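Long-range contacts in taurine dioxygenase (Burkholderia xenovorans, PDB 5KEU), which probably acts as an iron- and 2-oxoglutarate-dependent dioxygenase of the TauD/TfdA family: residues 61-66 with 257-262; 124-129 with 318-323; 150-155 with 271-276. All coordinates share one frame; numbering follows the deposited sequence.

Interaction 1 of 3, residues 61-66 with 257-262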
loop_
_atom_site.group_PDB
_atom_site.type_symbol
_atom_site.label_atom_id
_atom_site.label_comp_id
_atom_site.label_asym_id
_atom_site.label_seq_id
_atom_site.Cartn_x
_atom_site.Cartn_y
_atom_site.Cartn_z
ATOM N N PHE B 61 7.171 -15.100 1.195
ATOM C CA PHE B 61 8.250 -14.548 0.391
ATOM C C PHE B 61 9.566 -15.222 0.746
ATOM O O PHE B 61 9.796 -15.600 1.896
ATOM C CB PHE B 61 8.372 -13.030 0.597
ATOM C CG PHE B 61 7.099 -12.282 0.300
ATOM C CD1 PHE B 61 6.729 -12.000 -1.014
ATOM C CD2 PHE B 61 6.265 -11.872 1.334
ATOM C CE1 PHE B 61 5.562 -11.293 -1.296
ATOM C CE2 PHE B 61 5.094 -11.171 1.069
ATOM C CZ PHE B 61 4.740 -10.872 -0.243
ATOM N N PHE B 62 10.410 -15.396 -0.266
ATOM C CA PHE B 62 11.769 -15.874 -0.090
ATOM C C PHE B 62 12.722 -14.845 -0.691
ATOM O O PHE B 62 12.357 -14.105 -1.611
ATOM C CB PHE B 62 11.983 -17.240 -0.770
ATOM C CG PHE B 62 10.961 -18.290 -0.392
ATOM C CD1 PHE B 62 11.239 -19.220 0.603
ATOM C CD2 PHE B 62 9.740 -18.360 -1.051
ATOM C CE1 PHE B 62 10.309 -20.219 0.937
ATOM C CE2 PHE B 62 8.802 -19.357 -0.720
ATOM C CZ PHE B 62 9.091 -20.276 0.279
ATOM N N ARG B 63 13.942 -14.787 -0.161
ATOM C CA ARG B 63 14.978 -13.902 -0.676
ATOM C C ARG B 63 16.201 -14.715 -1.065
ATOM O O ARG B 63 16.465 -15.777 -0.490
ATOM C CB ARG B 63 15.401 -12.837 0.355
ATOM C CG ARG B 63 14.271 -11.989 0.921
ATOM C CD ARG B 63 13.696 -11.051 -0.129
ATOM N NE ARG B 63 12.861 -10.003 0.462
ATOM C CZ ARG B 63 12.431 -8.935 -0.207
ATOM N NH1 ARG B 63 12.749 -8.790 -1.482
ATOM N NH2 ARG B 63 11.690 -8.010 0.396
ATOM N N GLU B 64 16.958 -14.194 -2.037
ATOM C CA GLU B 64 18.242 -14.781 -2.438
ATOM C C GLU B 64 18.089 -16.241 -2.864
ATOM O O GLU B 64 18.916 -17.095 -2.535
ATOM C CB GLU B 64 19.273 -14.643 -1.317
ATOM C CG GLU B 64 19.454 -13.201 -0.869
ATOM C CD GLU B 64 20.268 -12.384 -1.851
ATOM O OE1 GLU B 64 21.245 -12.927 -2.413
ATOM O OE2 GLU B 64 19.933 -11.198 -2.069
ATOM N N GLN B 65 17.020 -16.527 -3.600
ATOM C CA GLN B 65 16.772 -17.837 -4.202
ATOM C C GLN B 65 16.914 -17.663 -5.713
ATOM O O GLN B 65 15.965 -17.285 -6.397
ATOM C CB GLN B 65 15.385 -18.364 -3.829
ATOM C CG GLN B 65 15.127 -18.451 -2.325
ATOM C CD GLN B 65 16.042 -19.441 -1.636
ATOM O OE1 GLN B 65 16.341 -20.501 -2.178
ATOM N NE2 GLN B 65 16.503 -19.094 -0.435
ATOM N N PHE B 66 18.105 -17.930 -6.234
ATOM C CA PHE B 66 18.394 -17.719 -7.651
ATOM C C PHE B 66 18.167 -19.052 -8.352
ATOM O O PHE B 66 18.983 -19.970 -8.238
ATOM C CB PHE B 66 19.813 -17.188 -7.842
ATOM C CG PHE B 66 20.062 -15.901 -7.107
ATOM C CD1 PHE B 66 19.729 -14.676 -7.690
ATOM C CD2 PHE B 66 20.581 -15.916 -5.819
ATOM C CE1 PHE B 66 19.929 -13.490 -7.004
ATOM C CE2 PHE B 66 20.786 -14.727 -5.116
ATOM C CZ PHE B 66 20.465 -13.515 -5.710
ATOM N N LYS B 257 8.724 -5.174 -1.791
ATOM C CA LYS B 257 9.732 -4.615 -2.682
ATOM C C LYS B 257 10.639 -5.743 -3.156
ATOM O O LYS B 257 11.345 -6.364 -2.347
ATOM C CB LYS B 257 10.545 -3.515 -1.998
ATOM C CG LYS B 257 11.629 -2.902 -2.911
ATOM C CD LYS B 257 12.323 -1.725 -2.237
ATOM C CE LYS B 257 13.269 -0.992 -3.201
ATOM N NZ LYS B 257 14.330 -1.875 -3.771
ATOM N N TRP B 258 10.619 -5.992 -4.468
ATOM C CA TRP B 258 11.382 -7.070 -5.080
ATOM C C TRP B 258 12.880 -6.796 -5.043
ATOM O O TRP B 258 13.335 -5.650 -5.067
ATOM C CB TRP B 258 10.937 -7.269 -6.539
ATOM C CG TRP B 258 9.529 -7.809 -6.633
ATOM C CD1 TRP B 258 8.367 -7.091 -6.658
ATOM C CD2 TRP B 258 9.148 -9.197 -6.674
ATOM N NE1 TRP B 258 7.285 -7.951 -6.719
ATOM C CE2 TRP B 258 7.742 -9.244 -6.735
ATOM C CE3 TRP B 258 9.868 -10.400 -6.685
ATOM C CZ2 TRP B 258 7.033 -10.451 -6.796
ATOM C CZ3 TRP B 258 9.164 -11.599 -6.743
ATOM C CH2 TRP B 258 7.757 -11.612 -6.799
ATOM N N GLU B 259 13.650 -7.875 -4.976
ATOM C CA GLU B 259 15.072 -7.858 -5.267
ATOM C C GLU B 259 15.362 -9.061 -6.149
ATOM O O GLU B 259 14.573 -10.005 -6.202
ATOM C CB GLU B 259 15.930 -7.898 -3.990
ATOM C CG GLU B 259 15.742 -6.679 -3.088
ATOM C CD GLU B 259 16.896 -6.485 -2.126
ATOM O OE1 GLU B 259 17.586 -7.478 -1.807
ATOM O OE2 GLU B 259 17.124 -5.331 -1.704
ATOM N N ALA B 260 16.486 -9.017 -6.860
ATOM C CA ALA B 260 16.872 -10.171 -7.660
ATOM C C ALA B 260 16.931 -11.402 -6.763
ATOM O O ALA B 260 17.430 -11.341 -5.638
ATOM C CB ALA B 260 18.224 -9.931 -8.341
ATOM N N GLY B 261 16.378 -12.510 -7.243
ATOM C CA GLY B 261 16.314 -13.721 -6.454
ATOM C C GLY B 261 15.164 -13.794 -5.469
ATOM O O GLY B 261 15.092 -14.761 -4.702
ATOM N N SER B 262 14.270 -12.808 -5.445
ATOM C CA SER B 262 13.124 -12.923 -4.553
ATOM C C SER B 262 12.056 -13.804 -5.186
ATOM O O SER B 262 11.994 -13.973 -6.407
ATOM C CB SER B 262 12.540 -11.549 -4.213
ATOM O OG SER B 262 13.460 -10.796 -3.440
HETATM O O HOH W 1 16.145 -11.601 -3.222
HETATM O O HOH W 2 17.346 -9.987 -1.450
HETATM O O HOH W 3 14.106 -15.802 -7.613
#

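Interaction 2 of 3, residues 124-129 with 318-323. With MG (magnesium ion), chain C.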
loop_
_atom_site.group_PDB
_atom_site.type_symbol
_atom_site.label_atom_id
_atom_site.label_comp_id
_atom_site.label_asym_id
_atom_site.label_seq_id
_atom_site.Cartn_x
_atom_site.Cartn_y
_atom_site.Cartn_z
ATOM N N THR B 124 -7.884 -11.210 -8.408
ATOM C CA THR B 124 -7.523 -12.591 -8.129
ATOM C C THR B 124 -7.339 -13.254 -9.484
ATOM O O THR B 124 -8.146 -13.034 -10.387
ATOM C CB THR B 124 -8.609 -13.266 -7.300
ATOM O OG1 THR B 124 -8.775 -12.530 -6.059
ATOM C CG2 THR B 124 -8.220 -14.670 -6.948
ATOM N N ASP B 125 -6.266 -14.014 -9.653
ATOM C CA ASP B 125 -5.908 -14.450 -11.005
ATOM C C ASP B 125 -6.940 -15.396 -11.611
ATOM O O ASP B 125 -7.350 -16.372 -10.987
ATOM C CB ASP B 125 -4.551 -15.125 -10.994
ATOM C CG ASP B 125 -3.419 -14.128 -10.887
ATOM O OD1 ASP B 125 -3.597 -12.948 -11.315
ATOM O OD2 ASP B 125 -2.361 -14.538 -10.376
ATOM N N VAL B 126 -7.303 -15.128 -12.868
ATOM C CA VAL B 126 -8.110 -16.004 -13.712
ATOM C C VAL B 126 -9.455 -16.358 -13.103
ATOM O O VAL B 126 -9.967 -17.460 -13.333
ATOM C CB VAL B 126 -7.365 -17.311 -14.075
ATOM C CG1 VAL B 126 -7.866 -17.837 -15.425
ATOM C CG2 VAL B 126 -5.866 -17.118 -14.110
ATOM N N THR B 127 -10.056 -15.446 -12.335
ATOM C CA THR B 127 -11.368 -15.799 -11.804
ATOM C C THR B 127 -12.459 -15.768 -12.866
ATOM O O THR B 127 -13.585 -16.172 -12.573
ATOM C CB THR B 127 -11.769 -14.912 -10.619
ATOM O OG1 THR B 127 -11.815 -13.530 -10.996
ATOM C CG2 THR B 127 -10.804 -15.107 -9.462
ATOM N N ALA B 128 -12.160 -15.336 -14.099
ATOM C CA ALA B 128 -13.140 -15.535 -15.162
ATOM C C ALA B 128 -13.302 -17.003 -15.535
ATOM O O ALA B 128 -14.258 -17.332 -16.241
ATOM C CB ALA B 128 -12.774 -14.739 -16.425
ATOM N N ALA B 129 -12.397 -17.879 -15.100
ATOM C CA ALA B 129 -12.466 -19.289 -15.457
ATOM C C ALA B 129 -13.192 -20.090 -14.381
ATOM O O ALA B 129 -13.342 -19.658 -13.242
ATOM C CB ALA B 129 -11.076 -19.880 -15.658
ATOM N N ALA B 318 -4.974 -18.054 -21.942
ATOM C CA ALA B 318 -4.577 -16.659 -22.102
ATOM C C ALA B 318 -4.758 -15.894 -20.796
ATOM O O ALA B 318 -3.905 -15.080 -20.420
ATOM C CB ALA B 318 -5.382 -16.006 -23.223
ATOM N N ALA B 319 -5.863 -16.146 -20.089
ATOM C CA ALA B 319 -6.068 -15.477 -18.806
ATOM C C ALA B 319 -5.028 -15.923 -17.789
ATOM O O ALA B 319 -4.455 -15.086 -17.080
ATOM C CB ALA B 319 -7.486 -15.727 -18.283
ATOM N N VAL B 320 -4.746 -17.234 -17.720
ATOM C CA VAL B 320 -3.670 -17.708 -16.848
ATOM C C VAL B 320 -2.375 -16.971 -17.161
ATOM O O VAL B 320 -1.651 -16.536 -16.254
ATOM C CB VAL B 320 -3.485 -19.236 -16.966
ATOM C CG1 VAL B 320 -2.223 -19.672 -16.219
ATOM C CG2 VAL B 320 -4.702 -19.980 -16.416
ATOM N N ALA B 321 -2.080 -16.793 -18.452
ATOM C CA ALA B 321 -0.813 -16.186 -18.841
ATOM C C ALA B 321 -0.780 -14.687 -18.549
ATOM O O ALA B 321 0.287 -14.141 -18.245
ATOM C CB ALA B 321 -0.538 -16.448 -20.326
ATOM N N LEU B 322 -1.924 -14.010 -18.621
ATOM C CA LEU B 322 -1.937 -12.552 -18.620
ATOM C C LEU B 322 -2.409 -11.921 -17.318
ATOM O O LEU B 322 -1.988 -10.801 -17.017
ATOM C CB LEU B 322 -2.810 -12.032 -19.769
ATOM C CG LEU B 322 -2.305 -12.364 -21.184
ATOM C CD1 LEU B 322 -3.346 -11.998 -22.217
ATOM C CD2 LEU B 322 -0.987 -11.648 -21.477
ATOM N N ASN B 323 -3.273 -12.591 -16.548
ATOM C CA ASN B 323 -3.809 -12.028 -15.292
ATOM C C ASN B 323 -2.739 -11.896 -14.200
ATOM O O ASN B 323 -2.850 -11.071 -13.281
ATOM C CB ASN B 323 -4.974 -12.881 -14.742
ATOM C CG ASN B 323 -6.209 -12.849 -15.637
ATOM O OD1 ASN B 323 -7.198 -13.528 -15.356
ATOM N ND2 ASN B 323 -6.156 -12.066 -16.720
ATOM O OXT ASN B 323 -1.748 -12.631 -14.208
HETATM MG MG MG C . -2.399 -11.154 -11.283
HETATM O O HOH W 4 -9.867 -13.535 -15.250
HETATM O O HOH W 5 -0.982 -12.487 -11.630
HETATM O O HOH W 6 -0.967 -9.652 -11.541
#

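Interaction 3 of 3, residues 150-155 with 271-276. With MG (magnesium ion), chain C; FMT (formic acid), chain Z; FMT (formic acid), chain M.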
loop_
_atom_site.group_PDB
_atom_site.type_symbol
_atom_site.label_atom_id
_atom_site.label_comp_id
_atom_site.label_asym_id
_atom_site.label_seq_id
_atom_site.Cartn_x
_atom_site.Cartn_y
_atom_site.Cartn_z
ATOM N N THR B 150 4.804 -5.038 -5.466
ATOM C CA THR B 150 3.524 -5.724 -5.601
ATOM C C THR B 150 2.816 -5.669 -4.250
ATOM O O THR B 150 3.468 -5.640 -3.198
ATOM C CB THR B 150 3.736 -7.184 -6.046
ATOM O OG1 THR B 150 4.586 -7.216 -7.203
ATOM C CG2 THR B 150 2.412 -7.895 -6.371
ATOM N N GLN B 151 1.483 -5.631 -4.276
ATOM C CA GLN B 151 0.697 -5.659 -3.046
ATOM C C GLN B 151 -0.311 -6.804 -3.084
ATOM O O GLN B 151 -0.805 -7.178 -4.150
ATOM C CB GLN B 151 -0.058 -4.363 -2.817
ATOM C CG GLN B 151 0.844 -3.121 -2.836
ATOM C CD GLN B 151 0.185 -1.918 -2.206
ATOM O OE1 GLN B 151 -0.366 -2.008 -1.111
ATOM N NE2 GLN B 151 0.266 -0.770 -2.881
ATOM N N TRP B 152 -0.642 -7.323 -1.897
ATOM C CA TRP B 152 -1.664 -8.355 -1.738
ATOM C C TRP B 152 -2.651 -7.898 -0.680
ATOM O O TRP B 152 -2.273 -7.199 0.266
ATOM C CB TRP B 152 -1.073 -9.718 -1.281
ATOM C CG TRP B 152 -0.326 -10.447 -2.369
ATOM C CD1 TRP B 152 -0.786 -11.496 -3.121
ATOM C CD2 TRP B 152 1.010 -10.180 -2.822
ATOM N NE1 TRP B 152 0.183 -11.895 -4.028
ATOM C CE2 TRP B 152 1.293 -11.107 -3.863
ATOM C CE3 TRP B 152 1.991 -9.260 -2.455
ATOM C CZ2 TRP B 152 2.520 -11.134 -4.531
ATOM C CZ3 TRP B 152 3.221 -9.290 -3.132
ATOM C CH2 TRP B 152 3.474 -10.229 -4.138
ATOM N N THR B 153 -3.903 -8.342 -0.800
ATOM C CA THR B 153 -4.865 -8.091 0.260
ATOM C C THR B 153 -5.485 -9.412 0.715
ATOM O O THR B 153 -5.604 -10.370 -0.060
ATOM C CB THR B 153 -5.935 -7.097 -0.186
ATOM O OG1 THR B 153 -6.762 -6.758 0.935
ATOM C CG2 THR B 153 -6.800 -7.677 -1.334
ATOM N N ASN B 154 -5.868 -9.445 1.985
ATOM C CA ASN B 154 -6.374 -10.645 2.648
ATOM C C ASN B 154 -7.897 -10.639 2.555
ATOM O O ASN B 154 -8.571 -9.905 3.279
ATOM C CB ASN B 154 -5.894 -10.674 4.100
ATOM C CG ASN B 154 -6.336 -11.924 4.840
ATOM O OD1 ASN B 154 -7.299 -12.577 4.457
ATOM N ND2 ASN B 154 -5.643 -12.244 5.924
ATOM N N LEU B 155 -8.441 -11.475 1.674
ATOM C CA LEU B 155 -9.881 -11.502 1.438
ATOM C C LEU B 155 -10.632 -12.381 2.438
ATOM O O LEU B 155 -11.859 -12.265 2.552
ATOM C CB LEU B 155 -10.165 -11.977 0.002
ATOM C CG LEU B 155 -9.605 -11.069 -1.103
ATOM C CD1 LEU B 155 -9.892 -11.572 -2.527
ATOM C CD2 LEU B 155 -10.207 -9.677 -0.952
ATOM N N THR B 271 -6.775 -14.309 -1.541
ATOM C CA THR B 271 -6.141 -13.017 -1.759
ATOM C C THR B 271 -6.577 -12.425 -3.083
ATOM O O THR B 271 -7.064 -13.121 -3.976
ATOM C CB THR B 271 -4.602 -13.104 -1.792
ATOM O OG1 THR B 271 -4.192 -13.978 -2.860
ATOM C CG2 THR B 271 -4.049 -13.604 -0.465
ATOM N N ALA B 272 -6.376 -11.121 -3.193
ATOM C CA ALA B 272 -6.228 -10.431 -4.465
ATOM C C ALA B 272 -4.890 -9.708 -4.420
ATOM O O ALA B 272 -4.323 -9.496 -3.341
ATOM C CB ALA B 272 -7.368 -9.426 -4.725
ATOM N N HIS B 273 -4.369 -9.337 -5.589
ATOM C CA HIS B 273 -3.094 -8.632 -5.624
ATOM C C HIS B 273 -3.138 -7.508 -6.649
ATOM O O HIS B 273 -4.058 -7.395 -7.467
ATOM C CB HIS B 273 -1.916 -9.579 -5.902
ATOM C CG HIS B 273 -2.066 -10.352 -7.177
ATOM N ND1 HIS B 273 -2.806 -11.512 -7.251
ATOM C CD2 HIS B 273 -1.599 -10.121 -8.427
ATOM C CE1 HIS B 273 -2.795 -11.962 -8.493
ATOM N NE2 HIS B 273 -2.075 -11.135 -9.229
ATOM N N LEU B 274 -2.120 -6.653 -6.575
ATOM C CA LEU B 274 -2.044 -5.415 -7.337
ATOM C C LEU B 274 -0.660 -5.364 -7.972
ATOM O O LEU B 274 0.341 -5.242 -7.256
ATOM C CB LEU B 274 -2.268 -4.199 -6.424
ATOM C CG LEU B 274 -2.126 -2.829 -7.111
ATOM C CD1 LEU B 274 -3.270 -2.554 -8.099
ATOM C CD2 LEU B 274 -1.996 -1.690 -6.076
ATOM N N ALA B 275 -0.601 -5.452 -9.307
ATOM C CA ALA B 275 0.669 -5.312 -10.013
ATOM C C ALA B 275 1.097 -3.845 -10.036
ATOM O O ALA B 275 0.256 -2.948 -9.955
ATOM C CB ALA B 275 0.551 -5.840 -11.450
ATOM N N PRO B 276 2.402 -3.569 -10.151
ATOM C CA PRO B 276 2.863 -2.182 -10.084
ATOM C C PRO B 276 2.438 -1.370 -11.290
ATOM O O PRO B 276 2.376 -1.871 -12.413
ATOM C CB PRO B 276 4.388 -2.316 -10.057
ATOM C CG PRO B 276 4.653 -3.657 -10.697
ATOM C CD PRO B 276 3.534 -4.512 -10.194
HETATM MG MG MG C . -2.399 -11.154 -11.283
HETATM C C FMT Z . 2.779 -8.683 -10.369
HETATM O O1 FMT Z . 1.795 -9.348 -10.035
HETATM O O2 FMT Z . 3.468 -8.012 -9.597
HETATM C C FMT M . 2.682 0.206 -5.548
HETATM O O1 FMT M . 1.560 -0.326 -5.566
HETATM O O2 FMT M . 3.258 0.696 -6.533
HETATM O O HOH W 5 -0.982 -12.487 -11.630
HETATM O O HOH W 6 -0.967 -9.652 -11.541
#

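Interaction 1 of 3, residues 61-66 with 257-262
Arg63 and Gln65 meet the 257-262 loop mainly through its backbone oxygens. Arg63 grips Lys257 O end-on with both terminal nitrogens, NH1 at 2.9 Å and NH2 at 3.2 Å. NH1 has a second acceptor, Ser262 OG at 2.9 Å, which is tilted 18° out of the guanidinium plane. Although CB of Arg63 points away from the loop, the bend at chi2 (-69°) turns the chain back, bringing CD as well as NH1 against the serine hydroxyl. Gln65 N donates to Gly261 O at 2.8 Å. Beyond it Phe66 lays one ring face over Gly261 CA, a CH-pi contact with 4.1 Å from that carbon to the ring centroid. Gly261 belongs to the type II turn Glu259-Ser262 and adopts a positive phi; carrying no side chain, it admits the ring this closely.

Waters complete the joint. Water 1 accepts from Glu64 N, donates to Ala260 O at 2.7 Å and is hydrogen-bonded to Ser262 OG. Water 2 donates to both Glu64 OE2 and Glu259 OE1, which lie 4.4 Å apart, and so probably eases the repulsion between two carboxylates. In the second shell, Glu32 forms a salt bridge with Arg63 NE, and Leu38 N bonds to Gln65 OE1.

The contact forms where strand 59-62 ends and antiparallel strand 263-267 begins, next to the Phe62-Val263 backbone pairing. Loop 257-262 carries the chain from strand 253-256 of the four-stranded sheet into the seven-stranded one, with Gly261 and Ser262 hydrogen-bonded to Gly140 of strand 135-140.

Interaction 2 of 3, residues 124-129 with 318-323
Asp125 and Asn323 converge on one magnesium ion, each with CG anti to its own carbonyl carbon, at chi1 of -76° and -67°. In Asp125 this rotamer swings OD1 to the metal. In Asn323, the last residue of the chain, it turns the carboxamide toward the 124-129 loop; the metal ligand is instead O of the main-chain terminal carboxylate. The setting is the facial triad of the TfdA family, a His-X-Asp...His motif formed here by His123, Asp125 and His273. Asp125 OD1 binds magnesium at 2.2 Å and Asn323 O at 2.0 Å; the two histidines and waters 5 and 6 bring the ligands to six. Asn323 O stands across the ion from His273 NE2, and water 6 across from Asp125 OD1. The C-terminus and two waters thus hold the three positions that relatives commonly use for 2-oxoglutarate, oxygen or water around iron.

Asp125 OD1 and Asn323 O come within 2.8 Å of each other, a closeness explained by the cation they share. Asn323 OXT does not bind the metal but accepts from metal-bound water 5 at 2.7 Å, so one carboxylate serves both the inner and the second shell. Its side-chain OD1 takes a weak hydrogen bond from Val126 N at 3.0 Å, bent to 129°, and a shorter one from water 4 at 2.7 Å; that water also accepts from Ala128 N. Val126, with positive phi in the type II turn Thr124-Thr127, turns its methyls to the last turn of helix 313-322. CG1 touches Ala319 CB at 3.6 Å, and CG2 rests at 3.6 Å on Val320 CA.

Interaction 3 of 3, residues 150-155 with 271-276
Trp152 offers one ring face to His273 CB and, nearer another part of the rim, to Thr150 CG2, while Thr271 OG1 lies at its edge. The His273 methylene makes a CH-pi contact 3.7 Å from the centroid of the five-membered indole ring, 20° off its normal. The two aromatic planes themselves meet obliquely, at 39°, and water 6 sits in plane at the imidazole edge. These residues belong to antiparallel strands 150-154 and 271-274, neighbours in the smaller sheet of the double-stranded beta-helix (jelly-roll) fold of this enzyme class.

Trp152 and His273 form a non-hydrogen-bonded pair with both side chains on one face of the sheet, from which His273 reaches the metal. With CG held between the backbone N and the carbonyl carbon (chi1 57°), His273 extends NE2 to magnesium at 2.1 Å. The flanking pairs clamp this position: Gln151 N to Leu274 O at 3.2 Å and Leu274 N to Gln151 O at 2.8 Å on one side, Thr153 N to Ala272 O at 2.8 Å on the other, joined by a weak return bond from Ala272 N to Thr153 O.

On the opposite sheet face, Gln151 and Leu274 pack against Pro250 of the second subunit. Two formates, probably from the crystallisation liquor, lie where strand 150-154 starts and 271-274 ends: Thr150 OG1 donates to O2 of one at 2.8 Å, and Gln151 NE2 to O1 of the other at 3.0 Å.

In the fold
Interactions 2 and 3 are buried, centred about 9 and 7 Å from the chain centre, whereas interaction 1 lies about 18 Å out and is partly exposed. Their chemistry follows: interaction 1 relies on a guanidinium, loop carbonyls and bridging waters, interaction 2 on metal-bound carboxylates and small apolar side chains, interaction 3 on regular strand pairing. Interactions 2 and 3 share the magnesium ion and waters 5 and 6, and Thr124 OG1 probably hydrogen-bonds Thr271 O between them. Interaction 1 touches interaction 3 through Trp258 NE1 with Thr150 OG1 and Phe61 packed on Trp152, but lies about 11 Å from interaction 2 between nearest atoms.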